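Local coordinates for protein PBP5 (Haemophilus influenzae, PDB 3A3J) that removes the terminal D-alanine from cell-wall peptide precursors, as a serine carboxypeptidase of the penicillin-binding protein family, at residues Y33-T38 against G141-N146. Numbering follows the deposited sequence.
Sequences YPASLT and GLDDPN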
# COMPACT_ATOMS: atom_id res chain seq x y z
N TYR A 33 -4.16 -11.70 -12.95
CA TYR A 33 -3.04 -12.53 -12.46
C TYR A 33 -1.98 -11.63 -11.89
O TYR A 33 -1.47 -10.78 -12.60
CB TYR A 33 -2.45 -13.37 -13.61
CG TYR A 33 -3.35 -14.47 -14.05
CD1 TYR A 33 -3.05 -15.81 -13.74
CD2 TYR A 33 -4.55 -14.19 -14.71
CE1 TYR A 33 -3.92 -16.84 -14.12
CE2 TYR A 33 -5.40 -15.19 -15.10
CZ TYR A 33 -5.07 -16.51 -14.82
OH TYR A 33 -5.93 -17.50 -15.23
N PRO A 34 -1.63 -11.78 -10.60
CA PRO A 34 -0.71 -10.77 -10.03
C PRO A 34 0.76 -10.96 -10.43
O PRO A 34 1.54 -9.98 -10.38
CB PRO A 34 -0.86 -10.95 -8.53
CG PRO A 34 -1.25 -12.42 -8.38
CD PRO A 34 -2.11 -12.74 -9.58
N ALA A 35 1.15 -12.20 -10.75
CA ALA A 35 2.50 -12.47 -11.27
C ALA A 35 3.40 -11.98 -10.15
O ALA A 35 3.03 -12.17 -8.99
CB ALA A 35 2.74 -11.74 -12.54
N SER A 36 4.58 -11.41 -10.42
CA SER A 36 5.42 -11.00 -9.29
C SER A 36 4.88 -9.92 -8.31
O SER A 36 5.54 -9.62 -7.29
CB SER A 36 6.80 -10.58 -9.77
OG SER A 36 7.64 -11.75 -9.86
N LEU A 37 3.71 -9.33 -8.54
CA LEU A 37 3.24 -8.33 -7.49
C LEU A 37 2.85 -9.16 -6.25
O LEU A 37 2.85 -8.67 -5.07
CB LEU A 37 2.02 -7.57 -7.99
CG LEU A 37 2.17 -6.82 -9.31
CD1 LEU A 37 0.83 -6.14 -9.72
CD2 LEU A 37 3.27 -5.84 -9.18
N THR A 38 2.63 -10.47 -6.49
CA THR A 38 2.42 -11.41 -5.34
C THR A 38 3.49 -11.25 -4.28
O THR A 38 3.20 -11.33 -3.04
CB THR A 38 2.38 -12.89 -5.81
OG1 THR A 38 1.30 -13.03 -6.76
CG2 THR A 38 2.15 -13.84 -4.57
N GLY A 141 3.90 -16.06 -7.09
CA GLY A 141 3.02 -15.47 -8.09
C GLY A 141 2.94 -16.21 -9.42
O GLY A 141 2.38 -15.70 -10.40
N LEU A 142 3.48 -17.43 -9.48
CA LEU A 142 3.43 -18.23 -10.67
C LEU A 142 1.97 -18.38 -11.00
O LEU A 142 1.16 -18.65 -10.13
CB LEU A 142 4.05 -19.60 -10.37
CG LEU A 142 3.66 -20.74 -11.33
CD1 LEU A 142 4.16 -20.26 -12.74
CD2 LEU A 142 4.15 -22.30 -10.91
N ASP A 143 1.62 -18.27 -12.26
CA ASP A 143 0.24 -18.09 -12.62
C ASP A 143 -0.59 -19.29 -12.22
O ASP A 143 -0.15 -20.42 -12.32
CB ASP A 143 0.10 -17.87 -14.13
CG ASP A 143 0.48 -16.41 -14.55
OD1 ASP A 143 0.65 -15.53 -13.69
OD2 ASP A 143 0.60 -16.15 -15.76
N ASP A 144 -1.83 -19.05 -11.90
CA ASP A 144 -2.72 -20.11 -11.42
C ASP A 144 -4.14 -19.50 -11.47
O ASP A 144 -4.36 -18.42 -10.94
CB ASP A 144 -2.30 -20.49 -9.98
CG ASP A 144 -3.32 -21.40 -9.25
OD1 ASP A 144 -4.46 -21.56 -9.72
OD2 ASP A 144 -2.99 -21.91 -8.14
N PRO A 145 -5.11 -20.17 -12.12
CA PRO A 145 -6.35 -19.34 -12.17
C PRO A 145 -7.04 -19.07 -10.81
O PRO A 145 -7.96 -18.27 -10.75
CB PRO A 145 -7.26 -20.11 -13.14
CG PRO A 145 -6.79 -21.57 -13.02
CD PRO A 145 -5.29 -21.52 -12.70
N ASN A 146 -6.58 -19.70 -9.74
CA ASN A 146 -7.16 -19.48 -8.42
C ASN A 146 -6.42 -18.38 -7.67
O ASN A 146 -6.70 -18.07 -6.48
CB ASN A 146 -7.07 -20.75 -7.60
CG ASN A 146 -7.91 -21.87 -8.18
OD1 ASN A 146 -8.95 -21.63 -8.81
ND2 ASN A 146 -7.47 -23.12 -7.97
O HOH W 1 0.14 -14.77 -11.33
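Gly141, in the loop before helix 151-164, lies against Ala35 and Thr38, where the loop after strand 25-26 runs into the helix that carries the active site. Ser36, the probable nucleophile that forms the acyl-ester intermediate, opens with Lys39 the SxxK motif of the penicillin-binding protein (peptidase S11) family. The backbones meet through two CA-H...O contacts: Ala35 CA stands 3.3 Å from Gly141 O, and Gly141 CA 3.4 Å from Ala35 O. Glycine suits this place, since a CB would run into Ala35 O and Thr38 OG1, and at a phi of 103° would press against the preceding carbonyl. Thr38 OG1, anti to its own carbonyl carbon (chi1 -59°), touches Gly141 CA and donates to Ala35 O at 3.0 Å, in the carbonyl plane. A water accepts from Ala35 N at 2.8 Å and has Gly141 O and Asp143 OD1 within hydrogen-bonding distance, among more acceptors than it has protons for; it bridges segments that share no direct hydrogen bond. The Asp143 carboxylate crosses the Tyr33 side chain at about a right angle, its plane turned 63° from the ring, with CG 3.7 Å from Tyr33 CD1. Its OD2 bonds Thr206 of edge strand 197-206, tying this loop to the five-stranded sheet. Asp144 O lies 3.6 Å from Tyr33 CE1; its short side chain lets OD1 accept from Asn146 N at 2.8 Å, an Asx turn, while OD2 bonds Thr137. Tyr33 is long enough to reach on to Pro145, whose CA and CB each lie 3.6 Å from Tyr33 OH.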